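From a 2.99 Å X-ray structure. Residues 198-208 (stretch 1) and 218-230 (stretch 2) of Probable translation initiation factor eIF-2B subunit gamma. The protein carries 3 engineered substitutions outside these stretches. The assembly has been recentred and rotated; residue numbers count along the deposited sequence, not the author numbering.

Stretch 1, residues 198-208: IEEKTSRLLYA
Stretch 2, residues 218-230: FTFRMSLLWKHPR

Stretch 1 is a tight hairpin. Its strand at 198-199 turns back through residues 200-203, with a cis peptide bond before Lys201 and a positive phi at Ser203 (55/21), into the strand 204-207. Glu199 N donates to Arg204 O (3.0 Å), pinning the two arms together. Stretch 2 enters extended at Phe218, passes through helical phi/psi at 222-224, advances toward the turn as far as Lys227, and then crosses beside Glu199 at 228-230. The axes of 204-207 and 218-221 approach to 9.4 Å at 127° between their N-to-C directions, so side chains rather than backbone hydrogen bonds join the stretches. The register places Tyr207 CA 8.1 Å from Phe220 CA, Leu206 CA 8.6 Å from Leu224 CA, and Glu199 CA 6.6 Å from Arg230 CA.

Phe218 (chi1 t, -166°) points its CA-to-CB bond sideways, but the long aromatic side chain brings its ring to Tyr207, with Phe218 CZ 3.5 Å from Tyr207 CE1. Tyr207 (chi1 t, chi2 -80°) offers one face to this contact; the centroids lie 5.1 Å apart and the planes meet at 44°. Thr219 contributes its backbone, Thr219 O lying 3.5 Å from Tyr207 CE2. Phe220 (chi1 m, chi2 73°) also reaches the tyrosine, with Phe220 CD2 4.2 Å from Tyr207 CD2, centroids 5.3 Å apart and planes at 47°. The broad tyrosine ring can thus serve two phenylalanines, an apolar cluster that buries hydrocarbon surface.

Beyond the bend, Leu224 (chi1 t, 168°) points toward stretch 1, and its CD1 lies 4.1 Å from CD2 of Leu206 (m, t), a van der Waals contact between branched aliphatic chains.

His228 is the hub. Its positive phi (43/64) and m rotamer, with chi2 -66°, set the imidazole between unlike neighbours. Leu206 CD2 sits over one face, 4.0 Å from the His228 ring centroid, a CH-pi contact that suits a methyl group against an aromatic surface. At the ring edge, His228 ND1 donates a weak hydrogen bond to Glu199 OE1 (2.8 Å, 145°). Glu199, fully extended at chi1 and chi2 (both t), carries its carboxylate to this donor; Thr202 OG1 also donates to Glu199 OE2 at 2.4 Å, a very short bond, and Lys201 NZ forms a salt bridge with Glu199 OE1 at 3.4 Å. The flat Arg204 guanidinium receives His228 NE2 over one face, 3.7 Å from Arg204 NH2.

Pro229 points away. Arg230, extended at -122/121 and m at chi1, meets the hairpin through its backbone: Arg230 O lies 3.4 Å from Glu199 CG, while its guanidinium is hydrogen-bonded elsewhere in the structure.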

# COMPACT_ATOMS: atom_id res chain seq x y z
N ILE E 198 36.77 -4.26 -42.41
CA ILE E 198 36.63 -3.89 -41.00
C ILE E 198 35.60 -4.76 -40.29
O ILE E 198 34.71 -5.33 -40.93
CB ILE E 198 36.24 -2.41 -40.84
CG1 ILE E 198 34.98 -2.09 -41.65
CG2 ILE E 198 37.39 -1.51 -41.27
CD1 ILE E 198 33.72 -1.97 -40.81
N GLU E 199 35.71 -4.86 -38.97
CA GLU E 199 34.80 -5.71 -38.21
C GLU E 199 33.92 -4.96 -37.22
O GLU E 199 34.31 -4.72 -36.07
CB GLU E 199 35.57 -6.79 -37.46
CG GLU E 199 34.65 -7.73 -36.70
CD GLU E 199 35.34 -8.46 -35.57
OE1 GLU E 199 35.26 -9.71 -35.54
OE2 GLU E 199 35.96 -7.80 -34.72
N GLU E 200 32.74 -4.57 -37.68
CA GLU E 200 31.59 -4.40 -36.82
C GLU E 200 31.26 -5.83 -36.38
O GLU E 200 31.13 -6.69 -37.25
CB GLU E 200 30.43 -3.77 -37.59
CG GLU E 200 30.36 -4.30 -39.02
CD GLU E 200 29.37 -3.57 -39.90
OE1 GLU E 200 28.64 -2.69 -39.39
OE2 GLU E 200 29.33 -3.87 -41.11
N LYS E 201 31.12 -6.14 -35.09
CA LYS E 201 31.06 -5.28 -33.90
C LYS E 201 32.19 -4.30 -33.59
O LYS E 201 31.96 -3.11 -33.40
CB LYS E 201 30.93 -6.22 -32.70
CG LYS E 201 31.54 -7.59 -33.01
CD LYS E 201 31.74 -8.48 -31.80
CE LYS E 201 32.50 -9.75 -32.20
NZ LYS E 201 33.95 -9.49 -32.45
N THR E 202 33.41 -4.83 -33.51
CA THR E 202 34.52 -4.14 -32.85
C THR E 202 35.07 -2.92 -33.58
O THR E 202 35.92 -2.21 -33.03
CB THR E 202 35.68 -5.12 -32.62
OG1 THR E 202 36.17 -5.59 -33.89
CG2 THR E 202 35.22 -6.31 -31.80
N SER E 203 34.59 -2.67 -34.80
CA SER E 203 35.09 -1.58 -35.64
C SER E 203 36.60 -1.67 -35.84
O SER E 203 37.25 -0.68 -36.17
CB SER E 203 34.71 -0.22 -35.06
OG SER E 203 35.42 0.04 -33.85
N ARG E 204 37.15 -2.86 -35.64
CA ARG E 204 38.58 -3.07 -35.76
C ARG E 204 38.97 -3.43 -37.18
O ARG E 204 38.38 -4.31 -37.80
CB ARG E 204 39.05 -4.17 -34.80
CG ARG E 204 38.97 -3.81 -33.33
CD ARG E 204 39.82 -4.76 -32.51
NE ARG E 204 40.82 -5.43 -33.34
CZ ARG E 204 41.43 -6.56 -33.03
NH1 ARG E 204 41.15 -7.17 -31.88
NH2 ARG E 204 42.32 -7.09 -33.85
N LEU E 205 39.99 -2.74 -37.69
CA LEU E 205 40.49 -2.98 -39.03
C LEU E 205 41.09 -4.37 -39.15
O LEU E 205 41.83 -4.81 -38.27
CB LEU E 205 41.52 -1.92 -39.39
CG LEU E 205 42.02 -1.94 -40.83
CD1 LEU E 205 41.29 -0.93 -41.69
CD2 LEU E 205 43.50 -1.68 -40.82
N LEU E 206 40.78 -5.06 -40.25
CA LEU E 206 41.26 -6.43 -40.44
C LEU E 206 42.06 -6.59 -41.74
O LEU E 206 43.12 -7.20 -41.74
CB LEU E 206 40.09 -7.40 -40.42
CG LEU E 206 39.56 -7.70 -39.01
CD1 LEU E 206 38.32 -8.57 -39.07
CD2 LEU E 206 40.65 -8.37 -38.18
N TYR E 207 41.55 -6.04 -42.83
CA TYR E 207 42.29 -6.03 -44.09
C TYR E 207 42.36 -4.60 -44.63
O TYR E 207 41.37 -3.87 -44.56
CB TYR E 207 41.66 -6.96 -45.12
CG TYR E 207 42.63 -7.36 -46.21
CD1 TYR E 207 42.89 -6.51 -47.28
CD2 TYR E 207 43.28 -8.59 -46.18
CE1 TYR E 207 43.77 -6.87 -48.28
CE2 TYR E 207 44.16 -8.96 -47.17
CZ TYR E 207 44.40 -8.10 -48.22
OH TYR E 207 45.28 -8.46 -49.21
N ALA E 208 43.51 -4.22 -45.17
CA ALA E 208 43.69 -2.83 -45.59
C ALA E 208 44.62 -2.66 -46.79
O ALA E 208 44.89 -1.53 -47.20
CB ALA E 208 44.20 -2.02 -44.43
N PHE E 218 43.00 -13.28 -54.52
CA PHE E 218 42.86 -12.41 -53.36
C PHE E 218 42.70 -13.20 -52.09
O PHE E 218 41.84 -14.06 -52.00
CB PHE E 218 41.65 -11.52 -53.51
CG PHE E 218 41.64 -10.40 -52.54
CD1 PHE E 218 41.81 -10.64 -51.20
CD2 PHE E 218 41.48 -9.10 -52.97
CE1 PHE E 218 41.81 -9.61 -50.29
CE2 PHE E 218 41.49 -8.05 -52.07
CZ PHE E 218 41.65 -8.31 -50.73
N THR E 219 43.51 -12.90 -51.10
CA THR E 219 43.66 -13.81 -49.99
C THR E 219 43.38 -13.27 -48.61
O THR E 219 43.91 -12.25 -48.24
CB THR E 219 45.08 -14.32 -49.95
OG1 THR E 219 45.93 -13.26 -49.51
CG2 THR E 219 45.51 -14.74 -51.33
N PHE E 220 42.59 -14.01 -47.85
CA PHE E 220 42.45 -13.80 -46.43
C PHE E 220 42.90 -15.09 -45.80
O PHE E 220 42.49 -16.15 -46.23
CB PHE E 220 41.00 -13.58 -46.05
CG PHE E 220 40.34 -12.46 -46.79
CD1 PHE E 220 40.00 -12.59 -48.11
CD2 PHE E 220 40.06 -11.28 -46.15
CE1 PHE E 220 39.39 -11.56 -48.79
CE2 PHE E 220 39.46 -10.24 -46.82
CZ PHE E 220 39.12 -10.38 -48.15
N ARG E 221 43.75 -15.01 -44.80
CA ARG E 221 44.22 -16.22 -44.12
C ARG E 221 43.09 -16.80 -43.29
O ARG E 221 42.43 -16.09 -42.54
CB ARG E 221 45.44 -15.92 -43.25
CG ARG E 221 46.68 -16.72 -43.62
CD ARG E 221 47.87 -16.35 -42.75
NE ARG E 221 48.67 -15.28 -43.35
CZ ARG E 221 49.72 -15.48 -44.15
NH1 ARG E 221 50.09 -16.72 -44.45
NH2 ARG E 221 50.38 -14.45 -44.65
N MET E 222 42.86 -18.11 -43.44
CA MET E 222 41.79 -18.79 -42.72
C MET E 222 41.99 -18.69 -41.22
O MET E 222 41.03 -18.74 -40.44
CB MET E 222 41.70 -20.26 -43.15
CG MET E 222 40.50 -21.00 -42.58
SD MET E 222 38.94 -20.35 -43.20
CE MET E 222 39.09 -20.74 -44.94
N SER E 223 43.25 -18.56 -40.81
CA SER E 223 43.60 -18.39 -39.41
C SER E 223 42.89 -17.20 -38.79
O SER E 223 42.34 -17.28 -37.70
CB SER E 223 45.11 -18.23 -39.26
OG SER E 223 45.54 -16.99 -39.80
N LEU E 224 42.89 -16.08 -39.52
CA LEU E 224 42.33 -14.84 -39.01
C LEU E 224 40.81 -14.90 -38.92
O LEU E 224 40.21 -14.19 -38.12
CB LEU E 224 42.77 -13.65 -39.88
CG LEU E 224 42.08 -12.29 -39.71
CD1 LEU E 224 43.10 -11.17 -39.79
CD2 LEU E 224 40.99 -12.07 -40.75
N LEU E 225 40.18 -15.75 -39.73
CA LEU E 225 38.72 -15.81 -39.79
C LEU E 225 38.09 -16.80 -38.80
O LEU E 225 36.86 -16.90 -38.72
CB LEU E 225 38.24 -16.15 -41.20
CG LEU E 225 37.55 -15.02 -41.96
CD1 LEU E 225 38.53 -13.95 -42.41
CD2 LEU E 225 36.77 -15.57 -43.15
N TRP E 226 38.91 -17.51 -38.04
CA TRP E 226 38.41 -18.29 -36.92
C TRP E 226 38.16 -17.34 -35.76
O TRP E 226 37.15 -17.42 -35.07
CB TRP E 226 39.38 -19.41 -36.53
CG TRP E 226 39.38 -20.51 -37.53
CD1 TRP E 226 40.41 -20.88 -38.34
CD2 TRP E 226 38.29 -21.38 -37.85
NE1 TRP E 226 40.03 -21.94 -39.14
CE2 TRP E 226 38.73 -22.26 -38.86
CE3 TRP E 226 36.98 -21.50 -37.37
CZ2 TRP E 226 37.91 -23.24 -39.40
CZ3 TRP E 226 36.16 -22.47 -37.91
CH2 TRP E 226 36.63 -23.34 -38.91
N LYS E 227 39.11 -16.44 -35.56
CA LYS E 227 38.88 -15.23 -34.80
C LYS E 227 38.05 -14.38 -35.75
O LYS E 227 38.04 -14.67 -36.94
CB LYS E 227 40.18 -14.52 -34.40
CG LYS E 227 41.08 -15.21 -33.34
CD LYS E 227 41.00 -16.73 -33.32
CE LYS E 227 42.02 -17.35 -32.39
NZ LYS E 227 41.76 -18.80 -32.19
N HIS E 228 37.35 -13.36 -35.27
CA HIS E 228 36.64 -12.44 -36.16
C HIS E 228 35.88 -13.13 -37.31
O HIS E 228 36.23 -12.93 -38.47
CB HIS E 228 37.63 -11.44 -36.77
CG HIS E 228 38.49 -10.74 -35.77
ND1 HIS E 228 37.98 -9.87 -34.83
CD2 HIS E 228 39.82 -10.78 -35.56
CE1 HIS E 228 38.97 -9.40 -34.09
NE2 HIS E 228 40.09 -9.94 -34.51
N PRO E 229 34.87 -13.95 -36.99
CA PRO E 229 34.20 -14.75 -38.03
C PRO E 229 33.50 -13.91 -39.10
O PRO E 229 33.18 -14.43 -40.17
CB PRO E 229 33.18 -15.56 -37.24
CG PRO E 229 32.93 -14.78 -36.00
CD PRO E 229 34.24 -14.13 -35.67
N ARG E 230 33.27 -12.64 -38.81
CA ARG E 230 32.56 -11.76 -39.74
C ARG E 230 33.39 -10.54 -40.12
O ARG E 230 33.80 -9.77 -39.25
CB ARG E 230 31.23 -11.32 -39.13
CG ARG E 230 30.36 -12.46 -38.64
CD ARG E 230 29.03 -11.95 -38.12
NE ARG E 230 28.38 -11.09 -39.09
CZ ARG E 230 27.19 -10.53 -38.91
NH1 ARG E 230 26.52 -10.73 -37.78
NH2 ARG E 230 26.67 -9.76 -39.86